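Long-range contacts in glutathione-specific gamma-glutamylcyclotransferase (Saccharomyces cerevisiae S288c, PDB 5HWI), which cleaves the gamma-glutamyl bond of glutathione, releasing 5-oxo-L-proline and the dipeptide cysteinylglycine, and acts on no other gamma-glutamyl peptide: residues A[123-128]-A[155-160]; A[35-40]-A[90-95]; A[66-71]-A[171-176]; A[57-62]-A[160-165]. The protein carries 4 engineered substitutions. All coordinates share one frame; numbering follows the deposited sequence. Where two conformers were deposited one is given.

Contact 1 of 4, residues A[123-128]-A[155-160]; sequences EVEVHL and VLLTSV
Val124 and Thr158 trade two main-chain hydrogen bonds, and Val126 and Leu156 trade two more. Each of the four N to O distances (Val124 N–Thr158 O, Thr158 N–Val124 O, Val126 N–Leu156 O, Leu156 N–Val126 O) is 2.9 Å, with N-H...O angles of 159° to 171°. Between these rungs, in the non-hydrogen-bonded pairs, CA-H...O contacts add to the zipper, as where Val155 CA lies 3.3 Å from Val126 O. The result is a regular antiparallel pair within the mixed five-strand sheet of the gamma-glutamylcyclotransferase fold, in which 155-160 also borders strand 8-12, Ser159 bonding Trp9.

Apolar packing differs on the two faces. On the face of Val124 and Val126, the side chains of Val124 and Val160 cross at about a right angle, CG1 to CG1 3.8 Å. Leu128 has CG anti to its carbonyl carbon (chi1 -61°), which brings CD2 within 3.9 Å of Leu156 CD2; an alanine here would probably leave a gap beside Leu156. On the other, more exposed face, Glu125 CB rests 3.7 Å from Val155 CG1, while Val155 CG2 sits over one face of the His127 ring, toward its rim; His127 ND1 is hydrogen-bonded to Ser151.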
# COMPACT_ATOMS: atom_id res chain seq x y z
N GLU A 123 -11.08 -1.77 7.84
CA GLU A 123 -10.71 -0.60 8.65
C GLU A 123 -9.45 -0.93 9.44
O GLU A 123 -9.38 -1.99 10.06
CB GLU A 123 -11.86 -0.17 9.59
CG GLU A 123 -13.05 0.39 8.82
CD GLU A 123 -14.33 0.52 9.67
OE1 GLU A 123 -14.30 0.19 10.87
OE2 GLU A 123 -15.37 0.94 9.11
N VAL A 124 -8.44 -0.05 9.38
CA VAL A 124 -7.17 -0.27 10.07
C VAL A 124 -6.73 1.02 10.75
O VAL A 124 -7.12 2.11 10.35
CB VAL A 124 -6.05 -0.75 9.09
CG1 VAL A 124 -6.47 -2.09 8.40
CG2 VAL A 124 -5.71 0.34 8.07
N GLU A 125 -5.87 0.87 11.76
CA GLU A 125 -5.27 2.01 12.45
C GLU A 125 -3.96 2.42 11.77
O GLU A 125 -3.18 1.56 11.38
CB GLU A 125 -4.96 1.67 13.90
CG GLU A 125 -6.15 1.30 14.68
CD GLU A 125 -5.79 0.97 16.13
OE1 GLU A 125 -4.68 0.46 16.40
OE2 GLU A 125 -6.64 1.27 17.00
N VAL A 126 -3.73 3.74 11.64
CA VAL A 126 -2.45 4.24 11.12
C VAL A 126 -1.97 5.33 12.05
O VAL A 126 -2.75 5.92 12.80
CB VAL A 126 -2.55 4.82 9.68
CG1 VAL A 126 -3.05 3.75 8.76
CG2 VAL A 126 -3.47 6.08 9.63
N HIS A 127 -0.65 5.55 12.04
CA HIS A 127 -0.07 6.62 12.83
C HIS A 127 0.13 7.81 11.90
O HIS A 127 0.71 7.66 10.82
CB HIS A 127 1.28 6.23 13.44
CG HIS A 127 1.22 5.10 14.40
ND1 HIS A 127 2.12 4.96 15.43
CD2 HIS A 127 0.41 4.01 14.46
CE1 HIS A 127 1.84 3.86 16.11
NE2 HIS A 127 0.81 3.26 15.54
N LEU A 128 -0.35 9.00 12.30
CA LEU A 128 -0.26 10.12 11.39
C LEU A 128 1.08 10.84 11.50
O LEU A 128 1.56 11.16 12.58
CB LEU A 128 -1.39 11.13 11.66
CG LEU A 128 -2.78 10.57 11.47
CD1 LEU A 128 -3.80 11.69 11.84
CD2 LEU A 128 -3.05 10.09 10.06
N VAL A 155 -3.13 8.31 16.43
CA VAL A 155 -3.62 7.11 15.74
C VAL A 155 -5.02 7.36 15.19
O VAL A 155 -5.92 7.79 15.93
CB VAL A 155 -3.61 5.90 16.68
CG1 VAL A 155 -4.13 4.68 15.96
CG2 VAL A 155 -2.20 5.71 17.27
N LEU A 156 -5.22 7.00 13.92
CA LEU A 156 -6.45 7.27 13.18
C LEU A 156 -6.99 5.98 12.59
O LEU A 156 -6.21 5.22 12.00
CB LEU A 156 -6.19 8.25 12.04
CG LEU A 156 -7.41 8.50 11.18
CD1 LEU A 156 -8.43 9.31 12.00
CD2 LEU A 156 -6.90 9.30 9.89
N LEU A 157 -8.30 5.72 12.78
CA LEU A 157 -8.97 4.61 12.12
C LEU A 157 -9.34 5.02 10.70
O LEU A 157 -10.03 6.03 10.52
CB LEU A 157 -10.23 4.21 12.88
CG LEU A 157 -10.72 2.82 12.44
CD1 LEU A 157 -9.73 1.70 12.90
CD2 LEU A 157 -12.13 2.53 13.01
N THR A 158 -8.90 4.25 9.69
CA THR A 158 -9.11 4.62 8.29
C THR A 158 -9.52 3.40 7.47
O THR A 158 -9.08 2.29 7.76
CB THR A 158 -7.82 5.27 7.67
OG1 THR A 158 -8.01 5.56 6.27
CG2 THR A 158 -6.52 4.41 7.87
N SER A 159 -10.37 3.59 6.45
CA SER A 159 -10.77 2.51 5.56
C SER A 159 -9.62 2.25 4.57
O SER A 159 -8.76 3.11 4.35
CB SER A 159 -12.07 2.79 4.80
OG SER A 159 -11.87 3.86 3.85
N VAL A 160 -9.58 1.04 4.03
CA VAL A 160 -8.45 0.62 3.20
C VAL A 160 -8.91 -0.54 2.33
O VAL A 160 -9.73 -1.35 2.75
CB VAL A 160 -7.21 0.25 4.07
CG1 VAL A 160 -7.49 -0.93 4.95
CG2 VAL A 160 -5.95 -0.05 3.15

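Contact 2 of 4, residues A[35-40]-A[90-95]; sequences FARRFW and LVTIGV
Thr92 is rotated so that OG1 stands beside its own backbone N (chi1 -62°) and CG2 beside its carbonyl carbon, which sends the hydroxyl to Phe35 and the methyl to Arg37. Arg37 starts out extended and then bends at its third torsion, laying its guanidinium over that methyl. The hydroxyl donates to Phe35 O, with OG1 to O 2.8 Å, approaching from well above the carbonyl plane. Thr92 CG2 touches one face of the guanidinium toward its rim, 3.5 Å from Arg37 NH2. At the edge of the same group, Arg37 NH2 gives a weak bond to Ile93 O at 2.8 Å, bent to 126°; its stronger partner is Tyr13 O. Two waters bridge the segments: one takes the Arg37 N hydrogen and donates to Thr92 OG1, and the other accepts from Arg37 NH1 and from Ile93 N. Leu90 CB packs 3.6 Å from Phe35 O. No backbone ladder joins the segments; residues 35-38 cross 91-95 at 66°, so side chains and waters do the joining. This is the junction between the small antiparallel sheet and the main sheet of the gamma-glutamylcyclotransferase fold, beside Tyr13, a residue of the segment that, by similarity, binds substrate.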
# COMPACT_ATOMS: atom_id res chain seq x y z
N PHE A 35 1.38 -4.42 8.98
CA PHE A 35 1.11 -4.88 7.62
C PHE A 35 2.39 -4.79 6.79
O PHE A 35 3.21 -3.88 6.97
CB PHE A 35 0.03 -4.03 6.90
CG PHE A 35 -1.36 -4.23 7.47
CD1 PHE A 35 -1.78 -3.48 8.60
CD2 PHE A 35 -2.23 -5.12 6.88
CE1 PHE A 35 -3.07 -3.66 9.16
CE2 PHE A 35 -3.56 -5.30 7.43
CZ PHE A 35 -3.97 -4.56 8.57
N ALA A 36 2.53 -5.73 5.88
CA ALA A 36 3.59 -5.64 4.88
C ALA A 36 2.95 -5.45 3.52
O ALA A 36 1.92 -6.07 3.22
CB ALA A 36 4.44 -6.94 4.91
N ARG A 37 3.54 -4.57 2.69
CA ARG A 37 3.08 -4.40 1.32
C ARG A 37 3.86 -5.38 0.43
O ARG A 37 5.10 -5.40 0.48
CB ARG A 37 3.33 -2.99 0.81
CG ARG A 37 2.89 -2.84 -0.62
CD ARG A 37 3.73 -1.74 -1.22
NE ARG A 37 3.28 -0.45 -0.73
CZ ARG A 37 3.96 0.36 0.09
NH1 ARG A 37 5.13 0.03 0.52
NH2 ARG A 37 3.44 1.53 0.47
N ARG A 38 3.13 -6.15 -0.37
CA ARG A 38 3.75 -7.08 -1.31
C ARG A 38 3.07 -6.97 -2.66
O ARG A 38 1.86 -6.75 -2.73
CB ARG A 38 3.66 -8.53 -0.81
CG ARG A 38 4.51 -8.82 0.45
CD ARG A 38 6.00 -8.70 0.00
NE ARG A 38 6.93 -8.98 1.10
CZ ARG A 38 7.40 -8.13 2.00
NH1 ARG A 38 7.03 -6.83 2.03
NH2 ARG A 38 8.29 -8.62 2.88
N PHE A 39 3.81 -7.24 -3.73
CA PHE A 39 3.21 -7.23 -5.07
C PHE A 39 2.66 -8.62 -5.40
O PHE A 39 3.10 -9.31 -6.34
CB PHE A 39 4.24 -6.76 -6.11
CG PHE A 39 4.18 -5.28 -6.31
CD1 PHE A 39 4.46 -4.42 -5.24
CD2 PHE A 39 3.83 -4.74 -7.57
CE1 PHE A 39 4.38 -3.00 -5.39
CE2 PHE A 39 3.79 -3.35 -7.77
CZ PHE A 39 4.07 -2.46 -6.66
N TRP A 40 1.72 -9.06 -4.56
CA TRP A 40 1.21 -10.44 -4.61
C TRP A 40 -0.25 -10.49 -5.05
O TRP A 40 -0.94 -11.49 -4.79
CB TRP A 40 1.40 -11.13 -3.25
CG TRP A 40 2.85 -11.44 -2.95
CD1 TRP A 40 3.89 -11.30 -3.78
CD2 TRP A 40 3.39 -11.94 -1.70
NE1 TRP A 40 5.08 -11.68 -3.15
CE2 TRP A 40 4.78 -12.09 -1.88
CE3 TRP A 40 2.82 -12.30 -0.49
CZ2 TRP A 40 5.62 -12.53 -0.88
CZ3 TRP A 40 3.67 -12.79 0.53
CH2 TRP A 40 5.04 -12.89 0.32
N LEU A 90 6.36 -4.54 11.72
CA LEU A 90 6.05 -4.41 10.30
C LEU A 90 5.61 -2.97 10.07
O LEU A 90 4.67 -2.52 10.72
CB LEU A 90 4.91 -5.32 9.85
CG LEU A 90 5.09 -6.81 10.05
CD1 LEU A 90 3.78 -7.50 9.73
CD2 LEU A 90 6.19 -7.30 9.14
N VAL A 91 6.28 -2.28 9.16
CA VAL A 91 5.97 -0.88 8.90
C VAL A 91 5.78 -0.74 7.41
O VAL A 91 6.60 -1.25 6.63
CB VAL A 91 7.11 0.04 9.38
CG1 VAL A 91 6.82 1.49 8.93
CG2 VAL A 91 7.22 -0.06 10.88
N THR A 92 4.66 -0.13 7.00
CA THR A 92 4.44 0.22 5.60
C THR A 92 4.05 1.68 5.59
O THR A 92 3.25 2.09 6.44
CB THR A 92 3.30 -0.60 4.95
OG1 THR A 92 3.63 -2.01 4.95
CG2 THR A 92 3.01 -0.16 3.54
N ILE A 93 4.61 2.46 4.67
CA ILE A 93 4.23 3.87 4.54
C ILE A 93 3.12 4.01 3.53
O ILE A 93 3.17 3.46 2.42
CB ILE A 93 5.44 4.74 4.12
CG1 ILE A 93 6.60 4.57 5.07
CG2 ILE A 93 5.06 6.24 3.98
CD1 ILE A 93 6.25 4.87 6.44
N GLY A 94 2.16 4.90 3.84
CA GLY A 94 1.16 5.29 2.86
C GLY A 94 0.66 6.72 3.13
O GLY A 94 1.35 7.52 3.77
N VAL A 95 -0.51 7.07 2.60
CA VAL A 95 -1.13 8.36 2.90
C VAL A 95 -2.61 8.10 3.16
O VAL A 95 -3.20 7.15 2.64
CB VAL A 95 -0.99 9.40 1.77
CG1 VAL A 95 0.44 9.89 1.68
CG2 VAL A 95 -1.49 8.83 0.44
O HOH W 1 5.89 -3.13 3.50
O HOH W 2 6.84 1.46 2.92

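Contact 3 of 4, residues A[66-71]-A[171-176]; sequences IRQTAF and VGPETM. Engineered in segment 171-176: Met176 (natural residue Val).
This is a small apolar surface contact, its centre about 17 Å from the centre of the chain, in which the loop leading to helix 176-185 rests against the start of helix 69-78. The evidence is a set of van der Waals approaches that mostly converge on Pro173, which follows a cis peptide bond. Pro173 CG lies 3.7 Å from Ala70 CB, in the first turn of the helix. Beside it, Phe71 presents the rim of its ring: CE1 is 3.6 Å from Pro173 CD and 3.5 Å from Pro173 N, which lies in the plane of the ring. The two side chains meet at about a right angle, with the proline at the phenylalanine's edge. The Phe71 side chain sets CG anti to its carbonyl carbon (chi1 -74°), which carries the ring toward the loop although its CB is not aimed there.

Gln68, at the N-cap position, adds a looser approach. Its extended side chain brings NE2 within 4.1 Å of Pro173 CD, while the same nitrogen hangs over the rim of one face of the Phe71 ring. Trp40, from strand 35-40, touches both Phe71 and Pro173 and links the contact to the body of the protein. Apart from the proline nitrogen and one long amide approach, carbon meets carbon; the fit here rests on van der Waals packing, while polar bonds of Val171 to Trp40 and Glu174 to Arg55 hold the loop elsewhere.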
# COMPACT_ATOMS: atom_id res chain seq x y z
N ILE A 66 2.00 -14.74 10.21
CA ILE A 66 2.46 -15.74 11.16
C ILE A 66 1.72 -17.04 10.96
O ILE A 66 1.92 -17.98 11.74
CB ILE A 66 2.28 -15.33 12.64
CG1 ILE A 66 0.84 -14.98 12.97
CG2 ILE A 66 3.07 -14.05 12.95
CD1 ILE A 66 0.57 -14.64 14.45
N ARG A 67 0.85 -17.14 9.95
CA ARG A 67 0.15 -18.39 9.69
C ARG A 67 0.74 -19.20 8.53
O ARG A 67 0.27 -20.33 8.28
CB ARG A 67 -1.33 -18.12 9.43
CG ARG A 67 -2.06 -17.79 10.68
CD ARG A 67 -3.42 -17.21 10.45
NE ARG A 67 -4.13 -17.07 11.71
CZ ARG A 67 -5.34 -16.53 11.83
NH1 ARG A 67 -5.95 -16.05 10.76
NH2 ARG A 67 -5.92 -16.47 13.02
N GLN A 68 1.75 -18.69 7.83
CA GLN A 68 2.45 -19.45 6.78
C GLN A 68 3.95 -19.22 6.84
O GLN A 68 4.41 -18.08 6.84
CB GLN A 68 1.96 -19.09 5.38
CG GLN A 68 0.68 -19.79 5.00
CD GLN A 68 0.15 -19.30 3.68
OE1 GLN A 68 -0.98 -18.81 3.61
NE2 GLN A 68 0.95 -19.43 2.62
N THR A 69 4.70 -20.33 6.87
CA THR A 69 6.16 -20.27 6.94
C THR A 69 6.74 -19.40 5.82
O THR A 69 7.65 -18.59 6.06
CB THR A 69 6.72 -21.69 6.87
OG1 THR A 69 6.26 -22.33 5.67
CG2 THR A 69 6.20 -22.51 8.07
N ALA A 70 6.21 -19.52 4.61
CA ALA A 70 6.75 -18.77 3.49
C ALA A 70 6.59 -17.26 3.69
O ALA A 70 7.44 -16.46 3.25
CB ALA A 70 6.05 -19.23 2.21
N PHE A 71 5.47 -16.84 4.31
CA PHE A 71 5.24 -15.41 4.54
C PHE A 71 6.22 -14.88 5.58
O PHE A 71 6.81 -13.79 5.40
CB PHE A 71 3.82 -15.17 5.05
CG PHE A 71 2.74 -15.30 4.02
CD1 PHE A 71 3.00 -15.63 2.71
CD2 PHE A 71 1.42 -15.09 4.38
CE1 PHE A 71 1.96 -15.75 1.78
CE2 PHE A 71 0.39 -15.17 3.44
CZ PHE A 71 0.67 -15.51 2.15
N VAL A 171 -1.78 -14.11 -5.47
CA VAL A 171 -0.79 -15.07 -5.96
C VAL A 171 0.32 -15.33 -4.97
O VAL A 171 1.27 -16.05 -5.31
CB VAL A 171 -0.17 -14.64 -7.31
CG1 VAL A 171 -1.25 -14.45 -8.30
CG2 VAL A 171 0.68 -13.38 -7.15
N GLY A 172 0.26 -14.76 -3.76
CA GLY A 172 1.37 -14.92 -2.83
C GLY A 172 1.33 -16.31 -2.20
O GLY A 172 0.31 -17.00 -2.26
N PRO A 173 2.44 -16.75 -1.59
CA PRO A 173 3.75 -16.10 -1.60
C PRO A 173 4.38 -16.27 -2.97
O PRO A 173 4.09 -17.24 -3.67
CB PRO A 173 4.53 -16.89 -0.55
CG PRO A 173 4.00 -18.29 -0.73
CD PRO A 173 2.51 -18.07 -0.95
N GLU A 174 5.20 -15.30 -3.38
CA GLU A 174 5.89 -15.42 -4.67
C GLU A 174 7.31 -14.92 -4.46
O GLU A 174 7.51 -13.95 -3.73
CB GLU A 174 5.15 -14.61 -5.75
CG GLU A 174 5.65 -14.80 -7.14
CD GLU A 174 4.75 -14.09 -8.19
OE1 GLU A 174 4.74 -12.83 -8.23
OE2 GLU A 174 4.06 -14.80 -8.98
N THR A 175 8.29 -15.62 -5.04
CA THR A 175 9.67 -15.17 -4.90
C THR A 175 9.89 -13.92 -5.74
O THR A 175 9.20 -13.69 -6.74
CB THR A 175 10.64 -16.26 -5.33
OG1 THR A 175 10.49 -16.51 -6.74
CG2 THR A 175 10.36 -17.50 -4.55
N MSE A 176 10.88 -13.13 -5.32
CA MSE A 176 11.13 -11.84 -5.94
C MSE A 176 11.50 -12.02 -7.41
O MSE A 176 11.09 -11.21 -8.26
CB MSE A 176 12.24 -11.08 -5.23
CG MSE A 176 12.54 -9.72 -5.92
SE MSE A 176 13.35 -8.53 -4.68
CE MSE A 176 11.78 -8.33 -3.50

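Contact 4 of 4, residues A[57-62]-A[160-165]; sequences ATLIPY and VYIGTI
The contact joins the small three-stranded sheet to the main sheet of the gamma-glutamylcyclotransferase fold: residues 57-61 cross 160-162 at 91°, too steep for a shared ladder. Here a side-chain hydroxyl takes on the joining. Thr58 places OG1 on the far side of CB from its own N (chi1 -176°), and from there it donates to Gly163 O, OG1 to O 2.8 Å. It meets that carbonyl from the flank, with a C=O...O angle of 110°, tilted from the carbonyl plane. A valine in its place, similar in shape but without the hydroxyl, would probably cost Gly163 O its hydroxyl donor and remove a direct hydrogen bond between the segments.

Beside this bond the side chains pack through carbon atoms. Leu59 CD1 reaches Val160 CG2 at 4.0 Å, the two side chains crossing at a slant. Leu59 CB lies 4.3 Å from Ile162 CG1, and Leu59 O is 3.3 Å from Ile162 CG2. Tyr13 of the segment that, by similarity, binds substrate packs on both Leu59 and Val160 and bonds Tyr161 O through its hydroxyl, which places this junction next to the probable substrate site. One water completes the polar seam, donating to Leu59 O (2.7 Å from the water oxygen) and to Gly163 O (2.9 Å).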
# COMPACT_ATOMS: atom_id res chain seq x y z
N ALA A 57 -0.15 -4.01 -5.86
CA ALA A 57 0.17 -4.04 -4.43
C ALA A 57 -1.01 -4.50 -3.61
O ALA A 57 -2.17 -4.13 -3.90
CB ALA A 57 0.58 -2.64 -3.95
N THR A 58 -0.72 -5.24 -2.54
CA THR A 58 -1.71 -5.51 -1.52
C THR A 58 -1.01 -5.48 -0.17
O THR A 58 0.21 -5.48 -0.09
CB THR A 58 -2.43 -6.86 -1.72
OG1 THR A 58 -3.44 -6.99 -0.72
CG2 THR A 58 -1.45 -8.08 -1.60
N LEU A 59 -1.79 -5.37 0.91
CA LEU A 59 -1.24 -5.39 2.25
C LEU A 59 -1.52 -6.74 2.88
O LEU A 59 -2.65 -7.28 2.78
CB LEU A 59 -1.86 -4.31 3.16
CG LEU A 59 -1.66 -2.86 2.77
CD1 LEU A 59 -2.52 -2.07 3.86
CD2 LEU A 59 -0.16 -2.51 2.82
N ILE A 60 -0.51 -7.29 3.54
CA ILE A 60 -0.64 -8.58 4.21
C ILE A 60 -0.53 -8.35 5.72
O ILE A 60 0.50 -7.86 6.21
CB ILE A 60 0.41 -9.59 3.74
CG1 ILE A 60 0.31 -9.73 2.21
CG2 ILE A 60 0.20 -10.98 4.43
CD1 ILE A 60 1.51 -10.06 1.72
N PRO A 61 -1.55 -8.70 6.49
CA PRO A 61 -1.50 -8.40 7.92
C PRO A 61 -0.58 -9.38 8.63
O PRO A 61 -0.44 -10.54 8.23
CB PRO A 61 -2.95 -8.59 8.39
CG PRO A 61 -3.52 -9.54 7.44
CD PRO A 61 -2.82 -9.33 6.10
N TYR A 62 -0.04 -8.91 9.76
CA TYR A 62 0.76 -9.75 10.66
C TYR A 62 0.05 -11.04 10.97
O TYR A 62 0.69 -12.11 11.01
CB TYR A 62 1.06 -8.97 11.94
CG TYR A 62 1.94 -9.72 12.98
CD1 TYR A 62 3.33 -9.78 12.82
CD2 TYR A 62 1.38 -10.36 14.07
CE1 TYR A 62 4.15 -10.47 13.75
CE2 TYR A 62 2.17 -11.06 15.02
CZ TYR A 62 3.56 -11.10 14.86
OH TYR A 62 4.36 -11.80 15.81
N VAL A 160 -9.58 1.04 4.03
CA VAL A 160 -8.45 0.62 3.20
C VAL A 160 -8.91 -0.54 2.33
O VAL A 160 -9.73 -1.35 2.75
CB VAL A 160 -7.21 0.25 4.07
CG1 VAL A 160 -7.49 -0.93 4.95
CG2 VAL A 160 -5.95 -0.05 3.15
N TYR A 161 -8.43 -0.59 1.07
CA TYR A 161 -8.71 -1.71 0.17
C TYR A 161 -7.56 -2.72 0.20
O TYR A 161 -6.42 -2.35 -0.04
CB TYR A 161 -8.92 -1.25 -1.27
CG TYR A 161 -10.21 -0.47 -1.42
CD1 TYR A 161 -10.22 0.90 -1.23
CD2 TYR A 161 -11.38 -1.12 -1.75
CE1 TYR A 161 -11.44 1.61 -1.34
CE2 TYR A 161 -12.57 -0.45 -1.88
CZ TYR A 161 -12.58 0.93 -1.67
OH TYR A 161 -13.79 1.60 -1.80
N ILE A 162 -7.88 -3.98 0.48
CA ILE A 162 -6.87 -5.02 0.68
C ILE A 162 -7.28 -6.24 -0.12
O ILE A 162 -8.45 -6.64 -0.06
CB ILE A 162 -6.75 -5.42 2.17
CG1 ILE A 162 -6.14 -4.25 2.97
CG2 ILE A 162 -5.89 -6.66 2.31
CD1 ILE A 162 -6.13 -4.49 4.44
N GLY A 163 -6.34 -6.80 -0.89
CA GLY A 163 -6.55 -8.11 -1.51
C GLY A 163 -6.15 -9.14 -0.48
O GLY A 163 -4.94 -9.34 -0.23
N THR A 164 -7.13 -9.77 0.16
CA THR A 164 -6.82 -10.71 1.24
C THR A 164 -6.27 -12.01 0.67
O THR A 164 -6.36 -12.31 -0.55
CB THR A 164 -8.05 -11.01 2.09
OG1 THR A 164 -9.03 -11.69 1.31
CG2 THR A 164 -8.65 -9.72 2.61
N ILE A 165 -5.64 -12.77 1.56
CA ILE A 165 -4.95 -13.96 1.08
C ILE A 165 -5.92 -14.93 0.44
O ILE A 165 -5.49 -15.80 -0.33
CB ILE A 165 -4.14 -14.60 2.23
CG1 ILE A 165 -5.06 -15.12 3.32
CG2 ILE A 165 -3.14 -13.54 2.81
CD1 ILE A 165 -4.28 -15.65 4.49
O HOH W 3 -3.64 -9.73 2.35

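Contact 4 is buried, contacts 1 and 2 are partly so, and contact 3 lies at the surface. Contact 1 pairs neighbouring strands of the main sheet through their backbones. Contacts 2 and 4 instead join that sheet to the small one, whose strands 35-40 and 54-61 are neighbours; there the strands cross steeply, and threonine hydroxyls, an arginine and waters replace the ladder. Contacts 1 and 4 share strand 155-162 and Val160, while Val124 of contact 1 packs on Phe35 of contact 2. Contact 3 is almost wholly apolar; Trp40 of 35-40 ties it to contact 2, and Phe71 packs on Ile60 and Ile165 of contact 4.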